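Local atomic coordinates of CbsA (Xanthomonas oryzae pv. oryzae, PDB entry 5XYH), a protein that hydrolyses 1,4-beta-glucosidic bonds of cellulose as an exoglucanase of glycosyl hydrolase family 6, probably releasing cellobiose from chain ends. Residues G71-A76 against A128-N133; N143-D148 against D180-I185; L153-S158 against R203-P208; I170-I175 against I210-R215; N280-A285 against I291-D296. One frame throughout, in Å; residues are numbered along the deposited sequence.

All five contacts lie within the family 6 glycosyl hydrolase domain, a distorted alpha/beta barrel. They join helices to one another or to the mainly parallel sheet. Interaction 1 comes first along the chain and interaction 5 last. The segments of interactions 2, 3 and 4 alternate with each other between them. Interactions 2 and 4 share helix 170-183, and their centres are about 12 Å apart. Interactions 3 and 4 share helix 206-218, with centres about 13 Å apart. Interactions 1 and 3 are farthest apart, with centres about 37 Å from each other. Interaction 1 touches 2, 2 touches 4, 3 touches 4, and both 3 and 4 touch 5. The five contacts thus form a connected series.

Interaction 1: residues G71-A76 against A128-N133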
# COMPACT_ATOMS: atom_id res chain seq x y z
N GLY A 71 9.68 4.32 20.12
CA GLY A 71 8.58 5.15 20.61
C GLY A 71 7.22 4.64 20.15
O GLY A 71 6.25 4.66 20.92
N HIS A 72 7.14 4.19 18.90
CA HIS A 72 5.91 3.57 18.41
C HIS A 72 5.57 2.33 19.22
O HIS A 72 4.42 2.12 19.60
CB HIS A 72 6.06 3.19 16.94
CG HIS A 72 6.04 4.35 16.01
ND1 HIS A 72 4.95 5.18 15.87
CD2 HIS A 72 6.96 4.79 15.13
CE1 HIS A 72 5.21 6.10 14.96
NE2 HIS A 72 6.43 5.89 14.49
N LEU A 73 6.57 1.48 19.45
CA LEU A 73 6.31 0.23 20.16
C LEU A 73 5.93 0.49 21.61
O LEU A 73 5.10 -0.24 22.18
CB LEU A 73 7.53 -0.68 20.06
CG LEU A 73 7.88 -1.12 18.64
CD1 LEU A 73 9.29 -1.69 18.58
CD2 LEU A 73 6.86 -2.14 18.15
N ASN A 74 6.53 1.51 22.22
CA ASN A 74 6.15 1.93 23.56
C ASN A 74 4.72 2.45 23.59
O ASN A 74 3.94 2.10 24.49
CB ASN A 74 7.11 2.99 24.08
CG ASN A 74 8.48 2.43 24.37
OD1 ASN A 74 8.65 1.22 24.50
ND2 ASN A 74 9.49 3.31 24.46
N ALA A 75 4.35 3.30 22.63
CA ALA A 75 2.98 3.79 22.60
C ALA A 75 2.00 2.64 22.41
O ALA A 75 0.92 2.62 23.03
CB ALA A 75 2.80 4.83 21.50
N ALA A 76 2.37 1.66 21.58
CA ALA A 76 1.49 0.52 21.34
C ALA A 76 1.22 -0.24 22.64
O ALA A 76 0.09 -0.68 22.88
CB ALA A 76 2.10 -0.40 20.29
N ALA A 128 14.94 -5.68 13.28
CA ALA A 128 14.71 -7.00 13.86
C ALA A 128 15.13 -7.06 15.32
O ALA A 128 14.42 -7.64 16.16
CB ALA A 128 15.45 -8.05 13.04
N SER A 129 16.28 -6.47 15.67
CA SER A 129 16.70 -6.52 17.07
C SER A 129 15.80 -5.66 17.94
O SER A 129 15.53 -6.02 19.09
CB SER A 129 18.15 -6.09 17.22
OG SER A 129 18.31 -4.74 16.84
N THR A 130 15.30 -4.55 17.41
CA THR A 130 14.31 -3.77 18.15
C THR A 130 13.03 -4.57 18.38
O THR A 130 12.51 -4.61 19.50
CB THR A 130 14.01 -2.47 17.39
OG1 THR A 130 15.23 -1.75 17.23
CG2 THR A 130 13.00 -1.62 18.16
N LEU A 131 12.52 -5.23 17.34
CA LEU A 131 11.27 -5.96 17.52
C LEU A 131 11.45 -7.18 18.43
O LEU A 131 10.49 -7.59 19.10
CB LEU A 131 10.69 -6.40 16.17
CG LEU A 131 10.31 -5.31 15.17
CD1 LEU A 131 9.85 -5.91 13.85
CD2 LEU A 131 9.24 -4.39 15.75
N ALA A 132 12.65 -7.76 18.49
CA ALA A 132 12.83 -8.97 19.28
C ALA A 132 12.91 -8.70 20.78
O ALA A 132 12.98 -9.65 21.57
CB ALA A 132 14.09 -9.72 18.82
N ASN A 133 12.93 -7.43 21.19
CA ASN A 133 13.05 -7.05 22.60
C ASN A 133 11.93 -7.67 23.42
O ASN A 133 10.75 -7.41 23.13
CB ASN A 133 13.02 -5.53 22.71
CG ASN A 133 13.29 -5.02 24.12
OD1 ASN A 133 13.13 -5.74 25.10
ND2 ASN A 133 13.65 -3.74 24.23
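Leu-73 of helix 69-79 reaches over to Thr-130 and Leu-131 of helix 113-131. The tight part of the contact is the branched end of Leu-73. Its CD1 lies 3.7 Å from CG2 of Thr-130 and 3.9 Å from CD2 of Leu-131. The other branch, Leu-73 CD2, comes to 4.1 Å from the same Leu-131 CD2. The two leucine side chains meet at about a right angle, and one methyl of Leu-131 lies against both methyls of Leu-73. Both leucines are buried, and both also pack on Ile-141 of strand 140-145.

The Thr-130 side is the more exposed one. Thr-130 meets Leu-73 with its methyl. Its OG1 stands beside its own backbone N (chi1 -58°), bonds to the carbonyl O of Val-126, one turn back in the helix, and takes no part across the contact. Asn-74 is also partly exposed. Its OD1 bonds to Lys-135 and Tyr-136.

These are two outer helices of the family 6 barrel, packed side by side over the sheet. No hydrogen bond or charge pair crosses between the two segments. The contact between them is therefore apolar, and probably owes its stability to methyl packing and burial of the leucines.

Interaction 2: residues N143-D148 against D180-I185; sequences NIIEPD and DKLHAI
Asn-143 and Leu-182 mark the nearest approach of the two backbones, with their CA atoms 8.6 Å apart. Residues 143-145 form the end of strand 140-145. The chain then leaves the strand at Glu-146, where phi turns positive. Residues 180-183 belong to helix 170-183, which lies against the face of the strand carrying Asn-143 and Ile-145.

Leu-182 is the side chain they both meet. Its CG stands beside its backbone N (chi1 -64°), which carries CD1 to the strand. The amide ND2 of Asn-143 rests against it, 3.7 Å from CD1 and 4.0 Å from both CB and CD2 of Leu-182. This is packing of a polar nitrogen on a hydrocarbon surface. The buried ND2 donates a hydrogen bond to OD1 of Asn-190, on the next strand, a bond that should limit rotation of the amide.

The second contact is purely apolar. CD1 of Ile-145 comes to 4.1 Å from CD1 of Leu-182, and the two side chains run past each other in opposite directions. Leu-182 CD1 thus touches both strand residues.

The arrangement is part of a beta-alpha-beta crossover. Strand 140-145 is linked through helices 150-155, 160-167 and 170-183 to the parallel strand 188-193, which pairs beside it. Ile-145 also packs on Ile-175 and Leu-179 of helix 170-183. On its other edge, strand 140-145 pairs with strand 86-92.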
# COMPACT_ATOMS: atom_id res chain seq x y z
N ASN A 143 3.93 -6.68 9.31
CA ASN A 143 4.80 -6.01 8.35
C ASN A 143 4.21 -6.04 6.94
O ASN A 143 3.82 -7.11 6.44
CB ASN A 143 6.18 -6.67 8.33
CG ASN A 143 6.97 -6.41 9.58
OD1 ASN A 143 6.91 -5.31 10.15
ND2 ASN A 143 7.72 -7.41 10.02
N ILE A 144 4.17 -4.88 6.29
CA ILE A 144 4.01 -4.80 4.85
C ILE A 144 5.42 -4.85 4.25
O ILE A 144 6.22 -3.93 4.46
CB ILE A 144 3.27 -3.52 4.42
CG1 ILE A 144 1.84 -3.56 4.99
CG2 ILE A 144 3.28 -3.39 2.89
CD1 ILE A 144 1.04 -2.28 4.77
N ILE A 145 5.71 -5.92 3.52
CA ILE A 145 7.07 -6.20 3.07
C ILE A 145 7.32 -5.53 1.71
O ILE A 145 6.81 -5.98 0.68
CB ILE A 145 7.34 -7.70 2.99
CG1 ILE A 145 7.19 -8.34 4.38
CG2 ILE A 145 8.73 -7.95 2.40
CD1 ILE A 145 8.23 -7.88 5.40
N GLU A 146 8.14 -4.47 1.73
CA GLU A 146 8.72 -3.73 0.60
C GLU A 146 7.73 -3.50 -0.54
O GLU A 146 7.82 -4.15 -1.60
CB GLU A 146 9.97 -4.44 0.08
CG GLU A 146 11.15 -4.42 1.08
CD GLU A 146 11.74 -3.04 1.31
OE1 GLU A 146 11.48 -2.12 0.49
OE2 GLU A 146 12.48 -2.87 2.32
N PRO A 147 6.80 -2.56 -0.37
CA PRO A 147 5.93 -2.17 -1.48
C PRO A 147 6.74 -1.69 -2.68
O PRO A 147 7.87 -1.21 -2.55
CB PRO A 147 5.09 -1.03 -0.90
CG PRO A 147 5.24 -1.10 0.56
CD PRO A 147 6.52 -1.80 0.86
N ASP A 148 6.14 -1.86 -3.85
CA ASP A 148 6.69 -1.35 -5.11
C ASP A 148 8.03 -2.00 -5.45
O ASP A 148 8.92 -1.35 -6.00
CB ASP A 148 6.81 0.17 -5.05
CG ASP A 148 6.93 0.79 -6.42
OD1 ASP A 148 6.42 0.19 -7.41
OD2 ASP A 148 7.54 1.87 -6.51
N ASP A 180 13.71 -13.60 6.40
CA ASP A 180 14.43 -14.45 7.34
C ASP A 180 14.52 -13.80 8.71
O ASP A 180 14.20 -14.42 9.74
CB ASP A 180 15.83 -14.77 6.81
CG ASP A 180 15.86 -15.97 5.88
OD1 ASP A 180 14.90 -16.77 5.91
OD2 ASP A 180 16.86 -16.13 5.13
N LYS A 181 14.95 -12.54 8.76
CA LYS A 181 15.22 -11.91 10.04
C LYS A 181 13.94 -11.53 10.77
O LYS A 181 13.89 -11.57 12.00
CB LYS A 181 16.11 -10.67 9.84
CG LYS A 181 17.46 -11.00 9.23
CD LYS A 181 18.41 -11.55 10.28
CE LYS A 181 18.61 -10.51 11.39
NZ LYS A 181 19.77 -10.80 12.28
N LEU A 182 12.89 -11.19 10.03
CA LEU A 182 11.65 -10.76 10.66
C LEU A 182 10.78 -11.96 11.04
O LEU A 182 10.18 -11.96 12.12
CB LEU A 182 10.90 -9.80 9.73
CG LEU A 182 11.66 -8.49 9.49
CD1 LEU A 182 11.05 -7.72 8.33
CD2 LEU A 182 11.68 -7.63 10.73
N HIS A 183 10.73 -12.99 10.19
CA HIS A 183 9.97 -14.18 10.55
C HIS A 183 10.54 -14.90 11.76
O HIS A 183 9.81 -15.60 12.46
CB HIS A 183 9.89 -15.17 9.37
CG HIS A 183 9.15 -16.43 9.70
ND1 HIS A 183 7.81 -16.44 10.04
CD2 HIS A 183 9.57 -17.72 9.78
CE1 HIS A 183 7.43 -17.68 10.30
NE2 HIS A 183 8.48 -18.48 10.15
N ALA A 184 11.83 -14.72 12.05
CA ALA A 184 12.45 -15.38 13.19
C ALA A 184 11.86 -14.92 14.52
O ALA A 184 12.01 -15.61 15.53
CB ALA A 184 13.96 -15.11 13.18
N ILE A 185 11.21 -13.76 14.55
CA ILE A 185 10.59 -13.24 15.76
C ILE A 185 9.14 -13.74 15.79
O ILE A 185 8.37 -13.44 14.85
CB ILE A 185 10.66 -11.71 15.80
CG1 ILE A 185 12.09 -11.29 15.46
CG2 ILE A 185 10.26 -11.17 17.16
CD1 ILE A 185 12.24 -9.82 15.13

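Interaction 3: residues L153-S158 against R203-P208; sequences LVTNQS and RSNMTP
Val-154 of helix 150-155 packs against Asn-205 and Pro-208, where the chain enters helix 206-218. In the family 6 barrel these two helices follow the neighbouring parallel strands 140-145 and 188-193. The contact ties the two connections together near the surface. The CA atoms of Val-154 and Asn-205 are 6.5 Å apart.

The apolar packing is made by one methyl. Val-154 CG1 lies opposite its backbone N (chi1 177°) and points toward the other segment. It comes to 3.9 Å from CB of Asn-205 and 4.2 Å from CG of Pro-208. The proline ring and the root of the asparagine therefore both receive this methyl.

Other contacts bring carbon against polar atoms. The same Val-154 CG1 is 3.7 Å from the carbonyl O of Asn-205. Thr-155 adds a looser touch with its methyl. Leu-200, in a loop, packs on both Val-154 and Thr-155.

No hydrogen bond crosses between the segments. The polar ends have partners just beyond them. ND2 of Asn-205 bonds to the carbonyl O of Trp-199, which should restrict the turn of the amide. OG1 of Thr-155 bonds to the carbonyl O of Pro-151, within its own helix. Thr-155 CG2 is the atom nearest to Asn-205, 4.3 Å from Asn-205 ND2.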
# COMPACT_ATOMS: atom_id res chain seq x y z
N LEU A 153 9.67 -6.37 -11.37
CA LEU A 153 10.49 -7.34 -12.08
C LEU A 153 9.70 -8.12 -13.12
O LEU A 153 10.28 -8.66 -14.07
CB LEU A 153 11.15 -8.32 -11.10
CG LEU A 153 11.91 -7.73 -9.92
CD1 LEU A 153 12.65 -8.84 -9.22
CD2 LEU A 153 12.89 -6.66 -10.39
N VAL A 154 8.38 -8.18 -12.98
CA VAL A 154 7.53 -8.90 -13.92
C VAL A 154 6.98 -7.98 -15.00
O VAL A 154 6.97 -8.34 -16.18
CB VAL A 154 6.40 -9.61 -13.17
CG1 VAL A 154 5.46 -10.31 -14.15
CG2 VAL A 154 6.98 -10.62 -12.17
N THR A 155 6.53 -6.77 -14.63
CA THR A 155 5.80 -5.93 -15.57
C THR A 155 6.64 -4.83 -16.20
O THR A 155 6.26 -4.32 -17.25
CB THR A 155 4.59 -5.29 -14.88
OG1 THR A 155 5.05 -4.51 -13.77
CG2 THR A 155 3.62 -6.36 -14.38
N ASN A 156 7.76 -4.46 -15.58
CA ASN A 156 8.49 -3.27 -15.99
C ASN A 156 9.95 -3.58 -16.31
O ASN A 156 10.83 -2.74 -16.09
CB ASN A 156 8.40 -2.20 -14.91
CG ASN A 156 7.02 -1.59 -14.82
OD1 ASN A 156 6.36 -1.38 -15.85
ND2 ASN A 156 6.57 -1.31 -13.61
N GLN A 157 10.22 -4.79 -16.81
CA GLN A 157 11.60 -5.15 -17.06
C GLN A 157 12.24 -4.31 -18.16
O GLN A 157 13.46 -4.20 -18.20
CB GLN A 157 11.71 -6.64 -17.42
CG GLN A 157 12.03 -7.51 -16.21
CD GLN A 157 13.46 -8.06 -16.19
OE1 GLN A 157 14.29 -7.72 -17.05
NE2 GLN A 157 13.74 -8.90 -15.20
N SER A 158 11.44 -3.68 -19.03
CA SER A 158 12.03 -2.80 -20.04
C SER A 158 12.61 -1.53 -19.44
O SER A 158 13.45 -0.88 -20.09
CB SER A 158 11.00 -2.47 -21.13
OG SER A 158 9.89 -1.79 -20.58
N ARG A 203 -2.29 -12.60 -18.63
CA ARG A 203 -1.68 -13.43 -19.66
C ARG A 203 -0.35 -14.04 -19.22
O ARG A 203 -0.30 -14.81 -18.25
CB ARG A 203 -1.50 -12.63 -20.94
CG ARG A 203 -2.83 -12.15 -21.51
CD ARG A 203 -2.65 -11.63 -22.92
NE ARG A 203 -2.38 -12.73 -23.83
CZ ARG A 203 -3.32 -13.36 -24.52
NH1 ARG A 203 -4.59 -12.98 -24.41
NH2 ARG A 203 -2.98 -14.37 -25.32
N SER A 204 0.73 -13.71 -19.92
CA SER A 204 2.00 -14.38 -19.65
C SER A 204 2.72 -13.82 -18.43
O SER A 204 3.85 -14.24 -18.15
CB SER A 204 2.92 -14.30 -20.87
OG SER A 204 3.34 -12.98 -21.08
N ASN A 205 2.09 -12.89 -17.70
CA ASN A 205 2.69 -12.35 -16.49
C ASN A 205 2.41 -13.22 -15.28
O ASN A 205 3.19 -13.19 -14.32
CB ASN A 205 2.18 -10.93 -16.22
CG ASN A 205 2.68 -9.91 -17.23
OD1 ASN A 205 3.74 -10.08 -17.83
ND2 ASN A 205 1.91 -8.84 -17.42
N MET A 206 1.33 -13.99 -15.29
CA MET A 206 0.91 -14.68 -14.07
C MET A 206 1.96 -15.71 -13.64
O MET A 206 2.39 -15.72 -12.48
CB MET A 206 -0.46 -15.32 -14.29
CG MET A 206 -0.97 -16.17 -13.12
SD MET A 206 -1.36 -15.19 -11.65
CE MET A 206 -3.15 -15.18 -11.71
N THR A 207 2.39 -16.58 -14.56
CA THR A 207 3.37 -17.61 -14.20
C THR A 207 4.66 -17.03 -13.64
O THR A 207 5.07 -17.46 -12.55
CB THR A 207 3.64 -18.52 -15.40
OG1 THR A 207 2.49 -19.36 -15.61
CG2 THR A 207 4.88 -19.37 -15.16
N PRO A 208 5.34 -16.07 -14.28
CA PRO A 208 6.54 -15.51 -13.64
C PRO A 208 6.23 -14.79 -12.34
O PRO A 208 7.06 -14.82 -11.42
CB PRO A 208 7.12 -14.56 -14.71
CG PRO A 208 5.98 -14.25 -15.63
CD PRO A 208 5.11 -15.48 -15.62

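Interaction 4: residues I170-I175 against I210-R215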
# COMPACT_ATOMS: atom_id res chain seq x y z
N ILE A 170 19.39 -8.35 -6.51
CA ILE A 170 19.39 -7.61 -5.25
C ILE A 170 17.99 -7.51 -4.65
O ILE A 170 17.83 -7.67 -3.43
CB ILE A 170 20.04 -6.23 -5.43
CG1 ILE A 170 21.54 -6.41 -5.75
CG2 ILE A 170 19.87 -5.39 -4.18
CD1 ILE A 170 22.30 -5.10 -6.02
N TYR A 171 16.96 -7.26 -5.47
CA TYR A 171 15.60 -7.24 -4.92
C TYR A 171 15.28 -8.56 -4.22
O TYR A 171 14.83 -8.56 -3.07
CB TYR A 171 14.56 -6.98 -6.01
CG TYR A 171 14.26 -5.53 -6.28
CD1 TYR A 171 15.16 -4.53 -5.94
CD2 TYR A 171 13.07 -5.16 -6.91
CE1 TYR A 171 14.88 -3.19 -6.21
CE2 TYR A 171 12.78 -3.83 -7.19
CZ TYR A 171 13.68 -2.85 -6.84
OH TYR A 171 13.38 -1.55 -7.12
N GLU A 172 15.55 -9.68 -4.89
CA GLU A 172 15.25 -10.99 -4.32
C GLU A 172 16.10 -11.25 -3.08
O GLU A 172 15.61 -11.85 -2.11
CB GLU A 172 15.45 -12.08 -5.37
CG GLU A 172 14.46 -11.98 -6.51
CD GLU A 172 14.85 -12.81 -7.72
OE1 GLU A 172 14.44 -13.99 -7.79
OE2 GLU A 172 15.56 -12.27 -8.62
N ALA A 173 17.35 -10.79 -3.09
CA ALA A 173 18.21 -10.98 -1.92
C ALA A 173 17.72 -10.16 -0.75
O ALA A 173 17.72 -10.63 0.39
CB ALA A 173 19.66 -10.63 -2.26
N GLY A 174 17.29 -8.92 -1.01
CA GLY A 174 16.75 -8.09 0.06
C GLY A 174 15.48 -8.65 0.68
O GLY A 174 15.32 -8.63 1.91
N ILE A 175 14.55 -9.12 -0.14
CA ILE A 175 13.32 -9.70 0.39
C ILE A 175 13.63 -10.93 1.23
O ILE A 175 13.09 -11.11 2.32
CB ILE A 175 12.34 -10.05 -0.75
CG1 ILE A 175 11.99 -8.83 -1.60
CG2 ILE A 175 11.09 -10.72 -0.16
CD1 ILE A 175 10.89 -7.98 -1.06
N ILE A 210 3.72 -15.46 -9.99
CA ILE A 210 3.55 -16.50 -8.98
C ILE A 210 4.88 -17.21 -8.72
O ILE A 210 5.28 -17.38 -7.58
CB ILE A 210 2.45 -17.48 -9.40
CG1 ILE A 210 1.11 -16.76 -9.56
CG2 ILE A 210 2.37 -18.64 -8.43
CD1 ILE A 210 0.67 -15.95 -8.37
N SER A 211 5.58 -17.62 -9.78
CA SER A 211 6.83 -18.34 -9.56
C SER A 211 7.90 -17.47 -8.91
O SER A 211 8.72 -17.98 -8.13
CB SER A 211 7.36 -18.93 -10.87
OG SER A 211 8.21 -18.02 -11.53
N LEU A 212 7.88 -16.16 -9.18
CA LEU A 212 8.81 -15.25 -8.51
C LEU A 212 8.56 -15.21 -7.01
O LEU A 212 9.47 -15.43 -6.22
CB LEU A 212 8.70 -13.84 -9.10
CG LEU A 212 9.47 -12.74 -8.36
CD1 LEU A 212 10.95 -13.02 -8.37
CD2 LEU A 212 9.17 -11.37 -9.00
N TYR A 213 7.33 -14.91 -6.60
CA TYR A 213 7.03 -14.88 -5.18
C TYR A 213 7.28 -16.24 -4.54
O TYR A 213 7.81 -16.33 -3.43
CB TYR A 213 5.59 -14.42 -4.94
CG TYR A 213 5.44 -12.91 -5.04
CD1 TYR A 213 5.35 -12.28 -6.28
CD2 TYR A 213 5.42 -12.13 -3.91
CE1 TYR A 213 5.22 -10.89 -6.37
CE2 TYR A 213 5.30 -10.75 -3.98
CZ TYR A 213 5.20 -10.13 -5.20
OH TYR A 213 5.08 -8.76 -5.24
N THR A 214 6.93 -17.31 -5.25
CA THR A 214 7.14 -18.64 -4.67
C THR A 214 8.63 -18.91 -4.50
O THR A 214 9.08 -19.34 -3.42
CB THR A 214 6.49 -19.70 -5.55
OG1 THR A 214 5.08 -19.44 -5.62
CG2 THR A 214 6.70 -21.08 -4.96
N ARG A 215 9.42 -18.63 -5.54
CA ARG A 215 10.86 -18.88 -5.47
C ARG A 215 11.53 -18.07 -4.37
O ARG A 215 12.40 -18.58 -3.65
CB ARG A 215 11.49 -18.55 -6.83
CG ARG A 215 12.98 -18.64 -6.87
CD ARG A 215 13.47 -18.44 -8.30
NE ARG A 215 13.30 -17.07 -8.79
CZ ARG A 215 12.40 -16.70 -9.70
NH1 ARG A 215 11.57 -17.60 -10.22
NH2 ARG A 215 12.33 -15.44 -10.09
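Glu-172 of helix 170-183 meets Leu-212 and Arg-215 of helix 206-218. The two helices stand on the outside of the family 6 barrel. In sequence one precedes strand 188-193 and the other follows it. Their closest CA atoms, those of Glu-172 and Leu-212, are 8.8 Å apart.

The glutamate can be followed outward. CB leaves the helix toward the partner, and CG lies beside the backbone N (chi1 -66°). From CG the chain is extended, which carries the carboxylate across to the other helix. CG passes 4.1 Å from CD1 of Leu-212, and CD passes 4.0 Å from the same Leu-212 CD1. The stem therefore slides over a leucine methyl before the charge is reached. OE1 of Glu-172 is also 3.7 Å from CD1 of Leu-212.

OE1 also carries the salt bridge. Arg-215 sends its chain out with CG opposite the backbone N, then bends at chi3 to bring its guanidinium toward the glutamate. OE1 sits at the edge of that group, in its plane, facing both NE and NH2. Both bonds are long and weak. The carboxylate is turned 75° from the guanidinium plane, and the other oxygen takes no part in the pair.

Leu-212 is buried and also packs on Val-154 of helix 150-155. Arg-215 is exposed, so the ion pair borders solvent and is probably weakened by water. OE1 of Glu-172 is 3.4 Å from Arg-215 NE, with an N-H...O angle of 153°, and equally far from Arg-215 NH2.

Interaction 5: residues N280-A285 against I291-D296; sequences NAFVGA and IGFLID
Ile-291 pushes its terminal methyl toward helix 271-284, against the base of Phe-282. CD1 of Ile-291 is 3.8 Å from CB of Phe-282. The same Ile-291 CD1 is also 4.5 Å from CG2 of Val-283. The methyl is the bump, and the groove between these two successive helix residues is the hollow. Ile-291 reaches it with CG1 placed between its backbone N and carbonyl carbon (chi1 54°), an unusual choice, and with the chain extended beyond.

The second meeting is between rings. CZ of Phe-293 comes to 4.3 Å from CD2 of Phe-282. Phe-282 CD2 lies at the edge of the Phe-293 ring, near its plane. Phe-293 thus turns its edge to Phe-282.

Phe-282 is wedged among other aromatic rings. It stacks with Phe-230 of strand 229-232, and meets Trp-287 edge to face. Phe-293 also meets Phe-230. The contact is entirely apolar, with no hydrogen bond across it.

Helix 271-284 and strand 292-296 are joined by a short loop that contains Trp-287. They are a helix followed by a strand, as in the alternating alpha/beta order of the barrel. The strand runs parallel between strands 229-232 and 354-358. The helix covers it from outside and borders helix 206-218, where Ile-210 packs on Ala-281, Phe-282 and Ala-285.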
# COMPACT_ATOMS: atom_id res chain seq x y z
N ASN A 280 -6.08 -18.01 -5.58
CA ASN A 280 -6.25 -19.28 -6.29
C ASN A 280 -4.97 -19.68 -7.01
O ASN A 280 -4.61 -20.86 -7.05
CB ASN A 280 -7.41 -19.18 -7.27
CG ASN A 280 -8.74 -19.12 -6.56
OD1 ASN A 280 -8.90 -19.73 -5.51
ND2 ASN A 280 -9.68 -18.38 -7.11
N ALA A 281 -4.28 -18.71 -7.59
CA ALA A 281 -3.03 -19.02 -8.28
C ALA A 281 -1.96 -19.50 -7.30
O ALA A 281 -1.18 -20.40 -7.62
CB ALA A 281 -2.55 -17.80 -9.05
N PHE A 282 -1.89 -18.90 -6.10
CA PHE A 282 -0.86 -19.31 -5.15
C PHE A 282 -1.17 -20.70 -4.60
O PHE A 282 -0.28 -21.55 -4.49
CB PHE A 282 -0.72 -18.29 -4.02
CG PHE A 282 0.17 -17.14 -4.37
CD1 PHE A 282 1.51 -17.35 -4.67
CD2 PHE A 282 -0.32 -15.85 -4.42
CE1 PHE A 282 2.34 -16.29 -5.01
CE2 PHE A 282 0.50 -14.80 -4.74
CZ PHE A 282 1.82 -15.01 -5.04
N VAL A 283 -2.43 -20.95 -4.26
CA VAL A 283 -2.80 -22.30 -3.86
C VAL A 283 -2.49 -23.29 -4.98
O VAL A 283 -2.01 -24.40 -4.73
CB VAL A 283 -4.28 -22.32 -3.43
CG1 VAL A 283 -4.76 -23.74 -3.23
CG2 VAL A 283 -4.45 -21.51 -2.14
N GLY A 284 -2.69 -22.87 -6.23
CA GLY A 284 -2.32 -23.71 -7.36
C GLY A 284 -0.83 -23.98 -7.43
O GLY A 284 -0.41 -25.04 -7.89
N ALA A 285 -0.02 -23.02 -6.99
CA ALA A 285 1.42 -23.20 -6.95
C ALA A 285 1.89 -23.96 -5.71
O ALA A 285 3.10 -24.13 -5.53
CB ALA A 285 2.13 -21.84 -7.01
N ILE A 291 -3.27 -19.16 3.60
CA ILE A 291 -2.69 -17.85 3.33
C ILE A 291 -3.79 -16.81 3.31
O ILE A 291 -4.93 -17.07 2.90
CB ILE A 291 -1.89 -17.82 2.01
CG1 ILE A 291 -2.77 -18.31 0.86
CG2 ILE A 291 -0.63 -18.62 2.16
CD1 ILE A 291 -2.20 -17.99 -0.50
N GLY A 292 -3.46 -15.61 3.80
CA GLY A 292 -4.44 -14.54 3.87
C GLY A 292 -4.02 -13.33 3.06
O GLY A 292 -2.84 -13.15 2.73
N PHE A 293 -4.99 -12.48 2.71
CA PHE A 293 -4.70 -11.26 1.98
C PHE A 293 -5.14 -10.04 2.78
O PHE A 293 -6.23 -10.02 3.35
CB PHE A 293 -5.38 -11.26 0.60
CG PHE A 293 -4.66 -12.09 -0.42
CD1 PHE A 293 -4.67 -13.47 -0.34
CD2 PHE A 293 -3.97 -11.49 -1.47
CE1 PHE A 293 -4.00 -14.26 -1.29
CE2 PHE A 293 -3.30 -12.27 -2.42
CZ PHE A 293 -3.32 -13.66 -2.32
N LEU A 294 -4.27 -9.03 2.82
CA LEU A 294 -4.66 -7.70 3.26
C LEU A 294 -4.98 -6.85 2.03
O LEU A 294 -4.43 -7.06 0.94
CB LEU A 294 -3.55 -7.03 4.08
CG LEU A 294 -2.94 -7.86 5.21
CD1 LEU A 294 -1.89 -7.07 5.98
CD2 LEU A 294 -4.04 -8.36 6.15
N ILE A 295 -5.91 -5.91 2.20
CA ILE A 295 -6.16 -4.87 1.20
C ILE A 295 -6.06 -3.52 1.90
O ILE A 295 -6.66 -3.31 2.96
CB ILE A 295 -7.53 -5.03 0.52
CG1 ILE A 295 -7.58 -6.39 -0.21
CG2 ILE A 295 -7.78 -3.87 -0.45
CD1 ILE A 295 -8.96 -6.80 -0.75
N ASP A 296 -5.26 -2.62 1.33
CA ASP A 296 -5.15 -1.25 1.82
C ASP A 296 -6.37 -0.47 1.36
O ASP A 296 -6.52 -0.20 0.16
CB ASP A 296 -3.86 -0.61 1.31
CG ASP A 296 -3.60 0.78 1.91
OD1 ASP A 296 -4.51 1.38 2.54
OD2 ASP A 296 -2.45 1.25 1.75